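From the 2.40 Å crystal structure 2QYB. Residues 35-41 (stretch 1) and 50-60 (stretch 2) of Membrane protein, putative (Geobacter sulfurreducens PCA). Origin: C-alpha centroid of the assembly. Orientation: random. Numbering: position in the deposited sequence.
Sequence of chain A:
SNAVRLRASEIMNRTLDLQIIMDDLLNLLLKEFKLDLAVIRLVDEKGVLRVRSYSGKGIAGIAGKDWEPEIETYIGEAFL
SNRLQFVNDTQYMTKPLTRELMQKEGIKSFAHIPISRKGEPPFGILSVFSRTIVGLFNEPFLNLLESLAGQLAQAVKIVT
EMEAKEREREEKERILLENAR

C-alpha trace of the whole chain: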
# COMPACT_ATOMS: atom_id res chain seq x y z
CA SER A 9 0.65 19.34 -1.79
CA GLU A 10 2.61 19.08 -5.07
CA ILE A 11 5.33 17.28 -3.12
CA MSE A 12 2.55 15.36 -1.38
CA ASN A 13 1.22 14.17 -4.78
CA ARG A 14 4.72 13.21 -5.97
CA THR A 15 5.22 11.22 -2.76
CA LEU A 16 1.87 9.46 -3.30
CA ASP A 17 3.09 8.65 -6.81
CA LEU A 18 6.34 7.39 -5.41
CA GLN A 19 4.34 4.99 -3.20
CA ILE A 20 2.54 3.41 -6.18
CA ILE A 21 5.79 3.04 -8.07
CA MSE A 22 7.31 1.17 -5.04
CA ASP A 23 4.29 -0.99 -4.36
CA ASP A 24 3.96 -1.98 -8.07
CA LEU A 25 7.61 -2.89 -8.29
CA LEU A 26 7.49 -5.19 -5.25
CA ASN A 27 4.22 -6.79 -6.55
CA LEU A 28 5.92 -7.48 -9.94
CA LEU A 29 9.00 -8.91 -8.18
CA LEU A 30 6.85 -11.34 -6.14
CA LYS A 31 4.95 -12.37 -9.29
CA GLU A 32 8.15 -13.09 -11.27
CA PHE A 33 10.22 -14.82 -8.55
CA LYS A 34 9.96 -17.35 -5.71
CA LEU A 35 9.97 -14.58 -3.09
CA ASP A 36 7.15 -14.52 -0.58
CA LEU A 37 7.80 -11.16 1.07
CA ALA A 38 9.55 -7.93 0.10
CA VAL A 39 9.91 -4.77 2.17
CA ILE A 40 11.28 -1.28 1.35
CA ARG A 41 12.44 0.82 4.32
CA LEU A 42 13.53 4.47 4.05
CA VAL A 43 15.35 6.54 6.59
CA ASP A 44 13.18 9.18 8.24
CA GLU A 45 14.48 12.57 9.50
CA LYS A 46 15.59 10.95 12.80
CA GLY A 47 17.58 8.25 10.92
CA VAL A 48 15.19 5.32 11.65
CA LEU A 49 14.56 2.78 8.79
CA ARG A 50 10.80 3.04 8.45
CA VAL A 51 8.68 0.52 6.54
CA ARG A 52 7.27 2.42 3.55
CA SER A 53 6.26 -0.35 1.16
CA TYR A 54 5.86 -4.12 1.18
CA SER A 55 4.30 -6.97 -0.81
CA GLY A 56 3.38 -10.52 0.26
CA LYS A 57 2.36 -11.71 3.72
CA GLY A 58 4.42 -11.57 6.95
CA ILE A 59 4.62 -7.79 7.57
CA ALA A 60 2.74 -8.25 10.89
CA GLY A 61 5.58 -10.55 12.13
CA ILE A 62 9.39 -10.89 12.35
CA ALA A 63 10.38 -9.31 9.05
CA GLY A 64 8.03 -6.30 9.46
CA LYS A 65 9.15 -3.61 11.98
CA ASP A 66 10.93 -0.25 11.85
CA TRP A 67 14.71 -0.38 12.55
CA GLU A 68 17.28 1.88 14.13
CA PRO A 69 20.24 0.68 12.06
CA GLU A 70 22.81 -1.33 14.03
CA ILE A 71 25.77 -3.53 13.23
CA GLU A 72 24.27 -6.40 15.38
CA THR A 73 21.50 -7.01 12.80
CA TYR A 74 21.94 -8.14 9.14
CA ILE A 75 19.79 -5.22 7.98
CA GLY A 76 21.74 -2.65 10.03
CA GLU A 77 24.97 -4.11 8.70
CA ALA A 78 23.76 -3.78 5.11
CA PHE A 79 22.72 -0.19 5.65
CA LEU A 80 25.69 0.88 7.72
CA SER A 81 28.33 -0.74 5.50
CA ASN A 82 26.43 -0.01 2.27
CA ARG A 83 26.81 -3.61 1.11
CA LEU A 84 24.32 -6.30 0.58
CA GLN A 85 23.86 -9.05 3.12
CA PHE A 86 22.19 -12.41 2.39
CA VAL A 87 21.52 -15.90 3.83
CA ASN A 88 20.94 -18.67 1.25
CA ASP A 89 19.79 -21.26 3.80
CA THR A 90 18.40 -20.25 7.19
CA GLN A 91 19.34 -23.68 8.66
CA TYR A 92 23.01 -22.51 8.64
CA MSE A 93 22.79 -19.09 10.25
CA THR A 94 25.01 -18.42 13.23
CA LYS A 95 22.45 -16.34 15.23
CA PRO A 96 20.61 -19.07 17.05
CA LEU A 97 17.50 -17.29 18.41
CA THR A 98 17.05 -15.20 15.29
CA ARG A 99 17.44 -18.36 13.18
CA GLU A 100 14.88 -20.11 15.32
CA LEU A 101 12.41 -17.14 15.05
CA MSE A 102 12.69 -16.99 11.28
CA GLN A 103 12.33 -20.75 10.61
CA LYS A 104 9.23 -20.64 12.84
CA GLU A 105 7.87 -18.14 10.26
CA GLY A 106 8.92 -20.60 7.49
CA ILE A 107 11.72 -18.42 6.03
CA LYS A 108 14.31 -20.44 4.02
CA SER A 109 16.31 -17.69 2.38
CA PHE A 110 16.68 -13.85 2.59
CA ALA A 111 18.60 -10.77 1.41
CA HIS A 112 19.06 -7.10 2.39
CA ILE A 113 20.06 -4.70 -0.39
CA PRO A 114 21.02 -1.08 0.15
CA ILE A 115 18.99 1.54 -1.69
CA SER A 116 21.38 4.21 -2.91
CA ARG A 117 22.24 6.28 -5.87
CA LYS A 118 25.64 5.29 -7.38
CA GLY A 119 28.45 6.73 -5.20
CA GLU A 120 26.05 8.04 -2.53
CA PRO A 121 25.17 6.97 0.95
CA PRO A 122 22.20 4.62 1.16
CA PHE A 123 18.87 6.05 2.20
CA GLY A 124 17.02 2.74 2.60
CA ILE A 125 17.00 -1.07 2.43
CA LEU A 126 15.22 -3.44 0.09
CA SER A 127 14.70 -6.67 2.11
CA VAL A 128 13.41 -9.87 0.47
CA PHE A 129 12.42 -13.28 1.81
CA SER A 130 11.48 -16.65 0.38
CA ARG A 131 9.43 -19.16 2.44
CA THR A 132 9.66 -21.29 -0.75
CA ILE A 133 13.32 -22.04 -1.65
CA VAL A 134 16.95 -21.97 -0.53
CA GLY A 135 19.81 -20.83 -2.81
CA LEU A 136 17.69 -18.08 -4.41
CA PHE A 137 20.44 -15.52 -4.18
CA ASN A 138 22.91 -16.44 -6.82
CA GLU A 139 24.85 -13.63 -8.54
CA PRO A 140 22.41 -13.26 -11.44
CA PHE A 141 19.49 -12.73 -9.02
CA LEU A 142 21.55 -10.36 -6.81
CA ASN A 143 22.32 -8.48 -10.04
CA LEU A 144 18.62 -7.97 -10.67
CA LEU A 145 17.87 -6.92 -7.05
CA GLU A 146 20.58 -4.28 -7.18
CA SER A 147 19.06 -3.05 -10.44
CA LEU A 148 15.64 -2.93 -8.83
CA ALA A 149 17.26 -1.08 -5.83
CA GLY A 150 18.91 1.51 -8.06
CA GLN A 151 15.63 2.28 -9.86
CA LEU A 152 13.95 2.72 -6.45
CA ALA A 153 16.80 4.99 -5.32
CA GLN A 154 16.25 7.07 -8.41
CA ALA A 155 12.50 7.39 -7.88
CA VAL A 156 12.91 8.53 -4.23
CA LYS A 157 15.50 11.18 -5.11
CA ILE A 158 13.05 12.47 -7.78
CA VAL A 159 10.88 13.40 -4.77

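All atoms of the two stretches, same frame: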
# COMPACT_ATOMS: atom_id res chain seq x y z
N LEU A 35 9.92 -15.37 -4.31
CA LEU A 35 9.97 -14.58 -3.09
C LEU A 35 8.56 -14.56 -2.54
O LEU A 35 7.58 -14.57 -3.31
CB LEU A 35 10.40 -13.16 -3.40
CG LEU A 35 11.86 -13.00 -3.77
CD1 LEU A 35 12.08 -11.60 -4.29
CD2 LEU A 35 12.78 -13.33 -2.57
N ASP A 36 8.44 -14.53 -1.22
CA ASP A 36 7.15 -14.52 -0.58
C ASP A 36 6.92 -13.23 0.16
O ASP A 36 5.79 -12.93 0.52
CB ASP A 36 7.05 -15.68 0.40
CG ASP A 36 7.09 -17.00 -0.28
OD1 ASP A 36 6.06 -17.37 -0.88
OD2 ASP A 36 8.14 -17.67 -0.25
N LEU A 37 7.97 -12.46 0.41
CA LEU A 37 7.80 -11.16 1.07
C LEU A 37 8.93 -10.26 0.63
O LEU A 37 10.02 -10.75 0.39
CB LEU A 37 7.78 -11.31 2.60
CG LEU A 37 7.63 -10.04 3.46
CD1 LEU A 37 6.29 -9.30 3.31
CD2 LEU A 37 7.85 -10.44 4.93
N ALA A 38 8.61 -8.96 0.49
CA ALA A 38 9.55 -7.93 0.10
C ALA A 38 9.17 -6.68 0.88
O ALA A 38 8.01 -6.35 0.97
CB ALA A 38 9.50 -7.66 -1.45
N VAL A 39 10.16 -5.97 1.39
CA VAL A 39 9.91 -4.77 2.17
C VAL A 39 10.89 -3.69 1.68
O VAL A 39 12.04 -3.99 1.41
CB VAL A 39 10.06 -5.02 3.75
CG1 VAL A 39 9.61 -3.83 4.54
CG2 VAL A 39 9.28 -6.24 4.21
N ILE A 40 10.41 -2.46 1.49
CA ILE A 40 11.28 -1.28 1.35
C ILE A 40 11.20 -0.46 2.67
O ILE A 40 10.11 -0.16 3.15
CB ILE A 40 10.85 -0.39 0.16
CG1 ILE A 40 11.13 -1.09 -1.16
CG2 ILE A 40 11.53 0.98 0.21
CD1 ILE A 40 10.25 -0.59 -2.31
N ARG A 41 12.35 -0.14 3.25
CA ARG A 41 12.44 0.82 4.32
C ARG A 41 13.23 2.04 3.84
O ARG A 41 14.20 1.90 3.08
CB ARG A 41 13.15 0.23 5.54
CG ARG A 41 12.43 -0.95 6.11
CD ARG A 41 13.17 -1.43 7.34
NE ARG A 41 12.38 -2.40 8.09
CZ ARG A 41 12.20 -3.68 7.73
NH1 ARG A 41 12.71 -4.17 6.60
NH2 ARG A 41 11.47 -4.48 8.48
N ARG A 50 12.22 3.19 8.35
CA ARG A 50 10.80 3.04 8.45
C ARG A 50 10.30 2.21 7.28
O ARG A 50 10.63 2.50 6.11
CB ARG A 50 10.13 4.42 8.40
CG ARG A 50 10.46 5.37 9.57
CD ARG A 50 9.65 5.13 10.84
NE ARG A 50 8.25 4.77 10.54
CZ ARG A 50 7.20 5.61 10.47
NH1 ARG A 50 6.00 5.11 10.16
NH2 ARG A 50 7.32 6.92 10.67
N VAL A 51 9.44 1.23 7.58
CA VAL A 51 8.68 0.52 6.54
C VAL A 51 7.74 1.45 5.76
O VAL A 51 6.81 2.08 6.33
CB VAL A 51 7.83 -0.62 7.11
CG1 VAL A 51 7.05 -1.28 5.98
CG2 VAL A 51 8.72 -1.61 7.88
N ARG A 52 8.03 1.55 4.45
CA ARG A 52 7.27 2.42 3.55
C ARG A 52 6.54 1.66 2.44
O ARG A 52 5.66 2.20 1.83
CB ARG A 52 8.19 3.48 2.95
CG ARG A 52 8.84 4.41 3.98
CD ARG A 52 7.81 4.92 5.01
NE ARG A 52 8.28 6.10 5.72
CZ ARG A 52 7.55 6.79 6.58
NH1 ARG A 52 6.31 6.42 6.84
NH2 ARG A 52 8.06 7.85 7.19
N SER A 53 6.90 0.42 2.19
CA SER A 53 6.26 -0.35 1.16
C SER A 53 6.56 -1.80 1.39
O SER A 53 7.59 -2.13 1.89
CB SER A 53 6.79 0.08 -0.22
OG SER A 53 6.21 -0.70 -1.25
N TYR A 54 5.66 -2.67 1.00
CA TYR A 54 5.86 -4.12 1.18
C TYR A 54 4.86 -4.90 0.33
O TYR A 54 3.81 -4.39 -0.01
CB TYR A 54 5.71 -4.49 2.66
CG TYR A 54 4.30 -4.46 3.11
CD1 TYR A 54 3.79 -3.36 3.81
CD2 TYR A 54 3.46 -5.52 2.81
CE1 TYR A 54 2.44 -3.36 4.20
CE2 TYR A 54 2.16 -5.52 3.17
CZ TYR A 54 1.64 -4.46 3.85
OH TYR A 54 0.32 -4.57 4.19
N SER A 55 5.21 -6.11 -0.04
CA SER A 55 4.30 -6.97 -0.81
C SER A 55 4.43 -8.39 -0.24
O SER A 55 5.45 -8.72 0.29
CB SER A 55 4.61 -6.92 -2.32
OG SER A 55 3.68 -7.71 -3.09
N GLY A 56 3.39 -9.20 -0.36
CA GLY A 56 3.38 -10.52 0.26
C GLY A 56 2.89 -10.46 1.71
O GLY A 56 2.57 -9.39 2.25
N LYS A 57 2.85 -11.61 2.35
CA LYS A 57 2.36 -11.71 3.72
C LYS A 57 3.51 -11.97 4.68
O LYS A 57 4.51 -12.51 4.29
CB LYS A 57 1.26 -12.79 3.83
CG LYS A 57 1.42 -14.02 2.91
CD LYS A 57 0.27 -15.02 3.08
CE LYS A 57 0.77 -16.47 2.99
NZ LYS A 57 -0.25 -17.38 2.38
N GLY A 58 3.36 -11.55 5.93
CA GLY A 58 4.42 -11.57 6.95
C GLY A 58 4.80 -10.21 7.55
O GLY A 58 5.59 -10.15 8.49
N ILE A 59 4.26 -9.11 7.02
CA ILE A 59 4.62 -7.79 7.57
C ILE A 59 4.21 -7.59 9.06
O ILE A 59 4.80 -6.76 9.77
CB ILE A 59 4.01 -6.62 6.74
CG1 ILE A 59 4.99 -5.41 6.70
CG2 ILE A 59 2.56 -6.21 7.27
CD1 ILE A 59 6.31 -5.68 6.01
N ALA A 60 3.21 -8.34 9.52
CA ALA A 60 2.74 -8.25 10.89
C ALA A 60 3.60 -9.09 11.86
O ALA A 60 3.34 -9.11 13.07
CB ALA A 60 1.24 -8.65 10.97

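The two stretches pair as neighboring antiparallel β-strands, held by a short ladder of backbone hydrogen bonds that a bulge interrupts near one end, with an apolar patch on one face of the sheet. Strand 37-41 and the strand running through 50-56 lie with their N-to-C directions 170° apart and their axes 4.6 Å apart at closest approach, and the contact buries 584 Å² in total. A38 and S55 form a hydrogen-bonded pair in which each backbone serves the other: A38 N donates to S55 O at 3.2 Å, and S55 N donates to A38 O at 3.0 Å. Two residues on, I40 and S53 repeat the pattern less evenly. I40 N to S53 O is short and nearly straight (2.9 Å, 163°), whereas the return bond from S53 N to I40 O is weak, at 3.4 Å and 147°. I40 O also accepts a hydrogen bond from R52 N, at 3.0 Å and 172°, so a single carbonyl receives two consecutive amides of the partner strand. This is the mark of the β-bulge: R52 is the extra residue, with phi/psi of -117/-16 rather than extended values, and the register slips by one so that R41 faces V51.

Between the hydrogen-bonded pairs, V39 and Y54 approach to 4.2 Å between their CA atoms, as expected of a non-hydrogen-bonded antiparallel pair. Here the close backbone contacts are CA-H...O: Y54 CA lies 3.1 Å from A38 O, and V39 CA lies 3.5 Å from S53 O. Beyond the bulge, R41 CA sits 3.1 Å from R50 O in the same kind of contact.

Side chains of V39, R41, V51 and Y54 share one face of the sheet. V39 is central to its apolar contacts, with CG1 3.9 Å from V51 CG1, and CG2 both 4.3 Å from Y54 CB and 3.5 Å from I59 CD1. The end of the I59 side chain thus comes in from the loop after the strand, while the end of Y54 leads away. V51 CG2 covers one face of the R41 guanidinium, 3.8 Å from R41 NE; R41 NE and NH2 are hydrogen-bonded elsewhere in the structure. On the other face, which carries A38, I40, S53 and S55, I40 CD1 lies 4.1 Å from S53 CB.

Near G56, the side chain of L37 reaches the other stretch: its CD1 is 3.2 Å from S55 O and 3.8 Å from K57 O, and its CD2 is 4.0 Å from G58 C. Two glycines fit this close passage. G56 CA makes a CA-H...O contact of 3.4 Å with D36 O; an ideal CB on G56 would lie 2.1 Å from D36 O, a clash. At G58 an ideal CB would come within 3.1 Å of L37 CD2. The backbone angles of both residues, with positive phi, independently call for glycine.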